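Local coordinates for protein zinc chaperone AztD (Citrobacter koseri, PDB 6CMK) that acts as a periplasmic zinc chaperone, a beta propeller that binds zinc ions and hands one directly to the solute-binding protein AztC, at residues 314-319 against 351-356. Numbering follows the deposited sequence. Where two conformers were deposited one is given.
Sequences YVFTED and PRPRIA
Next to Phe316, whose ring meets Pro353, the hydroxyl OG1 of Thr317 donates to Asp319 OD1 at 2.6 Å and accepts from Asn323 ND2, with a further weak bond to Lys321 O. Asp319 OD1 also takes the backbone N of Lys321, and a short threonine and a short aspartate suit this tight turn between strands 312-317 and 321-326. The contact itself is apolar. With CG anti to its backbone N (chi1 -165°), Phe316 carries CG toward Pro353. Pro353 CB lies over one ring face, 3.9 Å from the centroid and shifted toward the rim, in a CH-pi contact. Pro353 CG comes closest, 3.6 Å from Phe316 CE1; a compact, rigid ring offers aliphatic hydrogens to the flat aromatic surface. Ile355 makes its contact through CD1, a slim branch that rests on the backbone 3.7 Å from both Tyr314 O and Phe316 N, between the two CB atoms. Tyr314 meets it through CB, while its phenol OH is hydrogen-bonded to Asp306 OD2. Val364 touches both Phe316 and Pro353, and Ile362 touches Tyr314 and Ile355. With no hydrogen bond between the segments, this is the hydrophobic face-to-face packing of neighbouring blades, each a four-stranded antiparallel sheet, in a beta propeller.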
loop_
_atom_site.group_PDB
_atom_site.type_symbol
_atom_site.label_atom_id
_atom_site.label_comp_id
_atom_site.label_asym_id
_atom_site.label_seq_id
_atom_site.Cartn_x
_atom_site.Cartn_y
_atom_site.Cartn_z
ATOM N N TYR B 314 -10.592 -12.186 14.003
ATOM C CA TYR B 314 -10.648 -12.824 15.315
ATOM C C TYR B 314 -11.729 -12.194 16.177
ATOM O O TYR B 314 -11.905 -10.980 16.175
ATOM C CB TYR B 314 -9.297 -12.725 16.040
ATOM C CG TYR B 314 -8.196 -13.208 15.157
ATOM C CD1 TYR B 314 -8.104 -14.549 14.818
ATOM C CD2 TYR B 314 -7.297 -12.322 14.599
ATOM C CE1 TYR B 314 -7.124 -14.984 13.961
ATOM C CE2 TYR B 314 -6.318 -12.746 13.747
ATOM C CZ TYR B 314 -6.231 -14.075 13.438
ATOM O OH TYR B 314 -5.248 -14.495 12.571
ATOM N N VAL B 315 -12.454 -13.039 16.907
ATOM C CA VAL B 315 -13.444 -12.594 17.882
ATOM C C VAL B 315 -13.078 -13.192 19.228
ATOM O O VAL B 315 -12.783 -14.390 19.321
ATOM C CB VAL B 315 -14.875 -13.007 17.497
ATOM C CG1 VAL B 315 -15.887 -12.264 18.371
ATOM C CG2 VAL B 315 -15.146 -12.769 16.033
ATOM N N PHE B 316 -13.094 -12.365 20.265
ATOM C CA PHE B 316 -12.923 -12.842 21.630
ATOM C C PHE B 316 -14.287 -12.872 22.303
ATOM O O PHE B 316 -15.066 -11.924 22.181
ATOM C CB PHE B 316 -11.969 -11.941 22.420
ATOM C CG PHE B 316 -11.474 -12.562 23.698
ATOM C CD1 PHE B 316 -12.154 -12.375 24.882
ATOM C CD2 PHE B 316 -10.336 -13.344 23.700
ATOM C CE1 PHE B 316 -11.705 -12.956 26.054
ATOM C CE2 PHE B 316 -9.879 -13.925 24.863
ATOM C CZ PHE B 316 -10.568 -13.731 26.043
ATOM N N THR B 317 -14.579 -13.965 23.005
ATOM C CA THR B 317 -15.886 -14.161 23.615
ATOM C C THR B 317 -15.746 -14.238 25.132
ATOM O O THR B 317 -14.656 -14.451 25.669
ATOM C CB THR B 317 -16.578 -15.427 23.064
ATOM O OG1 THR B 317 -15.644 -16.514 22.983
ATOM C CG2 THR B 317 -17.166 -15.167 21.677
ATOM N N GLU B 318 -16.877 -14.046 25.816
ATOM C CA GLU B 318 -16.877 -13.890 27.266
ATOM C C GLU B 318 -16.404 -15.146 27.985
ATOM O O GLU B 318 -15.982 -15.055 29.142
ATOM C CB GLU B 318 -18.277 -13.505 27.741
ATOM C CG GLU B 318 -19.317 -14.584 27.493
ATOM C CD GLU B 318 -20.702 -14.182 27.948
ATOM O OE1 GLU B 318 -21.687 -14.637 27.322
ATOM O OE2 GLU B 318 -20.806 -13.413 28.928
ATOM N N ASP B 319 -16.433 -16.299 27.319
ATOM C CA ASP B 319 -15.967 -17.545 27.911
ATOM C C ASP B 319 -14.455 -17.597 28.077
ATOM O O ASP B 319 -13.948 -18.567 28.655
ATOM C CB ASP B 319 -16.432 -18.742 27.069
ATOM C CG ASP B 319 -16.107 -18.596 25.599
ATOM O OD1 ASP B 319 -15.260 -17.751 25.262
ATOM O OD2 ASP B 319 -16.706 -19.327 24.778
ATOM N N PRO B 351 -13.106 -3.680 32.894
ATOM C CA PRO B 351 -12.120 -4.033 31.860
ATOM C C PRO B 351 -12.221 -5.503 31.478
ATOM O O PRO B 351 -12.449 -6.367 32.324
ATOM C CB PRO B 351 -10.779 -3.733 32.541
ATOM C CG PRO B 351 -11.072 -3.821 34.005
ATOM C CD PRO B 351 -12.451 -3.259 34.145
ATOM N N ARG B 352 -12.030 -5.815 30.206
ATOM C CA ARG B 352 -12.090 -7.055 29.452
ATOM C C ARG B 352 -11.009 -7.107 28.392
ATOM O O ARG B 352 -10.489 -6.072 27.965
ATOM C CB ARG B 352 -13.464 -7.257 28.806
ATOM C CG ARG B 352 -14.565 -7.244 29.837
ATOM C CD ARG B 352 -15.752 -8.088 29.440
ATOM N NE ARG B 352 -16.816 -7.919 30.421
ATOM C CZ ARG B 352 -17.544 -6.814 30.533
ATOM N NH1 ARG B 352 -17.331 -5.784 29.718
ATOM N NH2 ARG B 352 -18.485 -6.736 31.458
ATOM N N PRO B 353 -10.660 -8.308 27.940
ATOM C CA PRO B 353 -9.620 -8.463 26.915
ATOM C C PRO B 353 -9.888 -7.696 25.625
ATOM O O PRO B 353 -11.031 -7.493 25.212
ATOM C CB PRO B 353 -9.618 -9.972 26.672
ATOM C CG PRO B 353 -9.971 -10.528 28.016
ATOM C CD PRO B 353 -11.045 -9.608 28.519
ATOM N N ARG B 354 -8.789 -7.293 24.981
ATOM C CA ARG B 354 -8.784 -6.691 23.654
ATOM C C ARG B 354 -7.707 -7.383 22.826
ATOM O O ARG B 354 -6.676 -7.805 23.363
ATOM C CB ARG B 354 -8.522 -5.171 23.725
ATOM C CG ARG B 354 -9.597 -4.383 24.506
ATOM C CD ARG B 354 -10.886 -4.414 23.707
ATOM N NE ARG B 354 -11.973 -3.611 24.263
ATOM C CZ ARG B 354 -12.967 -4.075 25.008
ATOM N NH1 ARG B 354 -13.028 -5.357 25.338
ATOM N NH2 ARG B 354 -13.911 -3.240 25.427
ATOM N N ILE B 355 -7.968 -7.511 21.515
ATOM C CA ILE B 355 -7.106 -8.218 20.567
ATOM C C ILE B 355 -6.336 -7.214 19.716
ATOM O O ILE B 355 -6.899 -6.216 19.250
ATOM C CB ILE B 355 -7.918 -9.136 19.628
ATOM C CG1 ILE B 355 -9.026 -9.926 20.334
ATOM C CG2 ILE B 355 -6.983 -10.075 18.892
ATOM C CD1 ILE B 355 -10.074 -10.453 19.332
ATOM N N ALA B 356 -5.058 -7.503 19.464
ATOM C CA ALA B 356 -4.302 -6.862 18.390
ATOM C C ALA B 356 -3.520 -7.915 17.615
ATOM O O ALA B 356 -3.293 -9.024 18.092
ATOM C CB ALA B 356 -3.329 -5.794 18.914
#